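Local structure of Cif-like 1 wild-type (7JQX) at residues Y190-Y195 against D206-Y211. The protein is a Cif-like epoxide hydrolase of the alpha/beta hydrolase fold from Burkholderia cenocepacia, and probably opens epoxide rings with water. Residues are numbered along the deposited sequence; the frame is centred on the assembly and turned at random.
Sequences YILDFY and DDIAVY
The hydroxyl of Tyr195 sits against the ring of Tyr211, its OH 3.1 Å from Tyr211 CE2, and is gripped from outside the pair by Asp288 OD2 and Gln59 NE2. Tyr211 answers with its own OH, hydrogen-bonded to Asp288 OD1 and to Arg65 NH1, so one carboxylate holds both phenols, an oxygen for each. Tyr195 OH and Tyr211 OH, 3.8 Å apart, are not bonded to each other. Their rings lie nearly parallel, the planes 14° apart, but are slid so far that they barely overlap, with the centroids 5.3 Å apart; the ring atoms that come close are Tyr195 CE1 and CZ against Tyr211 CD2 and CE2, with CZ 3.5 Å from CE2.

These residues sit on helices 187-198 and 205-215 of an alpha/beta hydrolase, both lying in the chain between strands 140-146 and 250-255, in the region that forms the cap in this family. The short helical segments cross at 122°, their axes 9.4 Å apart at closest approach.

Next to the tyrosine pair, Ile208 reaches toward helix 187-198 and has more of its surface buried by the facing segment than any other residue here. Its CG2 stands anti to the backbone N (CG1 at chi1 -56°), and this branch does most of the touching: it meets Leu192 CD2 at 3.6 Å and Tyr195 CB at 3.9 Å, while Ile191 CG2 approaches it more loosely. Leu192 crosses Ile208 obliquely, CD2 and CD1 both touching its CG2, and CD1 also its CB. Elsewhere on helix 187-198, Tyr190 and Asp193 pack against Leu182 and Ile178 of a neighbouring subunit in the octamer.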
loop_
_atom_site.group_PDB
_atom_site.type_symbol
_atom_site.label_atom_id
_atom_site.label_comp_id
_atom_site.label_asym_id
_atom_site.label_seq_id
_atom_site.Cartn_x
_atom_site.Cartn_y
_atom_site.Cartn_z
ATOM N N TYR A 190 -10.043 10.073 -9.788
ATOM C CA TYR A 190 -11.484 10.279 -9.754
ATOM C C TYR A 190 -11.862 11.644 -10.321
ATOM O O TYR A 190 -12.783 11.753 -11.142
ATOM C CB TYR A 190 -11.986 10.143 -8.320
ATOM C CG TYR A 190 -13.484 10.240 -8.153
ATOM C CD1 TYR A 190 -14.314 9.168 -8.470
ATOM C CD2 TYR A 190 -14.066 11.395 -7.661
ATOM C CE1 TYR A 190 -15.694 9.255 -8.294
ATOM C CE2 TYR A 190 -15.422 11.494 -7.486
ATOM C CZ TYR A 190 -16.236 10.423 -7.808
ATOM O OH TYR A 190 -17.591 10.536 -7.622
ATOM N N ILE A 191 -11.153 12.694 -9.893
ATOM C CA ILE A 191 -11.534 14.044 -10.279
ATOM C C ILE A 191 -11.137 14.349 -11.712
ATOM O O ILE A 191 -11.868 15.049 -12.411
ATOM C CB ILE A 191 -10.963 15.060 -9.282
ATOM C CG1 ILE A 191 -11.844 15.057 -8.028
ATOM C CG2 ILE A 191 -10.834 16.479 -9.919
ATOM C CD1 ILE A 191 -11.187 15.670 -6.801
ATOM N N LEU A 192 -10.045 13.825 -12.195
ATOM C CA LEU A 192 -9.700 14.030 -13.570
ATOM C C LEU A 192 -10.738 13.373 -14.456
ATOM O O LEU A 192 -11.149 13.932 -15.407
ATOM C CB LEU A 192 -8.352 13.449 -13.889
ATOM C CG LEU A 192 -7.060 14.212 -13.791
ATOM C CD1 LEU A 192 -6.935 15.141 -14.937
ATOM C CD2 LEU A 192 -6.978 14.999 -12.529
ATOM N N ASP A 193 -11.119 12.145 -14.159
ATOM C CA ASP A 193 -12.142 11.465 -14.950
ATOM C C ASP A 193 -13.444 12.262 -14.945
ATOM O O ASP A 193 -14.073 12.455 -15.987
ATOM C CB ASP A 193 -12.365 10.050 -14.414
ATOM C CG ASP A 193 -13.188 9.196 -15.363
ATOM O OD1 ASP A 193 -12.586 8.553 -16.245
ATOM O OD2 ASP A 193 -14.437 9.191 -15.247
ATOM N N PHE A 194 -13.860 12.723 -13.764
ATOM C CA PHE A 194 -15.037 13.577 -13.632
ATOM C C PHE A 194 -14.922 14.837 -14.496
ATOM O O PHE A 194 -15.875 15.230 -15.174
ATOM C CB PHE A 194 -15.213 13.934 -12.159
ATOM C CG PHE A 194 -16.528 14.556 -11.835
ATOM C CD1 PHE A 194 -16.759 15.908 -12.090
ATOM C CD2 PHE A 194 -17.527 13.812 -11.234
ATOM C CE1 PHE A 194 -17.984 16.494 -11.782
ATOM C CE2 PHE A 194 -18.760 14.391 -10.916
ATOM C CZ PHE A 194 -18.991 15.720 -11.182
ATOM N N TYR A 195 -13.797 15.479 -14.472
ATOM C CA TYR A 195 -13.655 16.675 -15.221
ATOM C C TYR A 195 -13.667 16.491 -16.723
ATOM O O TYR A 195 -14.334 17.186 -17.420
ATOM C CB TYR A 195 -12.367 17.349 -14.800
ATOM C CG TYR A 195 -12.534 18.748 -14.349
ATOM C CD1 TYR A 195 -12.739 19.041 -13.043
ATOM C CD2 TYR A 195 -12.506 19.771 -15.239
ATOM C CE1 TYR A 195 -12.903 20.318 -12.622
ATOM C CE2 TYR A 195 -12.661 21.052 -14.833
ATOM C CZ TYR A 195 -12.867 21.314 -13.521
ATOM O OH TYR A 195 -13.023 22.592 -13.121
ATOM N N ASP A 206 -2.444 19.490 -15.775
ATOM C CA ASP A 206 -1.853 20.246 -14.676
ATOM C C ASP A 206 -2.870 21.176 -14.026
ATOM O O ASP A 206 -2.849 21.358 -12.805
ATOM C CB ASP A 206 -0.655 21.052 -15.171
ATOM C CG ASP A 206 0.490 20.168 -15.670
ATOM O OD1 ASP A 206 0.483 18.953 -15.382
ATOM O OD2 ASP A 206 1.392 20.690 -16.361
ATOM N N ASP A 207 -3.787 21.749 -14.808
ATOM C CA ASP A 207 -4.762 22.642 -14.200
ATOM C C ASP A 207 -5.790 21.854 -13.412
ATOM O O ASP A 207 -6.109 22.222 -12.278
ATOM C CB ASP A 207 -5.460 23.483 -15.264
ATOM C CG ASP A 207 -4.600 24.629 -15.769
ATOM O OD1 ASP A 207 -3.701 25.093 -15.029
ATOM O OD2 ASP A 207 -4.825 25.056 -16.929
ATOM N N ILE A 208 -6.265 20.730 -13.964
ATOM C CA ILE A 208 -7.226 19.904 -13.232
ATOM C C ILE A 208 -6.597 19.333 -11.969
ATOM O O ILE A 208 -7.270 19.203 -10.941
ATOM C CB ILE A 208 -7.789 18.783 -14.124
ATOM C CG1 ILE A 208 -8.420 19.357 -15.401
ATOM C CG2 ILE A 208 -8.824 17.981 -13.342
ATOM C CD1 ILE A 208 -8.721 18.294 -16.458
ATOM N N ALA A 209 -5.293 19.062 -11.991
ATOM C CA ALA A 209 -4.628 18.529 -10.810
ATOM C C ALA A 209 -4.549 19.546 -9.695
ATOM O O ALA A 209 -4.442 19.151 -8.534
ATOM C CB ALA A 209 -3.226 18.034 -11.156
ATOM N N VAL A 210 -4.637 20.843 -9.991
ATOM C CA VAL A 210 -4.714 21.810 -8.899
ATOM C C VAL A 210 -5.954 21.544 -8.045
ATOM O O VAL A 210 -5.879 21.524 -6.809
ATOM C CB VAL A 210 -4.704 23.252 -9.434
ATOM C CG1 VAL A 210 -5.017 24.231 -8.286
ATOM C CG2 VAL A 210 -3.354 23.578 -10.081
ATOM N N TYR A 211 -7.101 21.281 -8.691
ATOM C CA TYR A 211 -8.313 20.965 -7.942
ATOM C C TYR A 211 -8.155 19.647 -7.193
ATOM O O TYR A 211 -8.455 19.554 -5.994
ATOM C CB TYR A 211 -9.526 20.870 -8.876
ATOM C CG TYR A 211 -9.757 22.044 -9.794
ATOM C CD1 TYR A 211 -9.870 23.341 -9.298
ATOM C CD2 TYR A 211 -9.885 21.853 -11.156
ATOM C CE1 TYR A 211 -10.089 24.425 -10.149
ATOM C CE2 TYR A 211 -10.108 22.930 -12.021
ATOM C CZ TYR A 211 -10.213 24.209 -11.511
ATOM O OH TYR A 211 -10.436 25.255 -12.374
#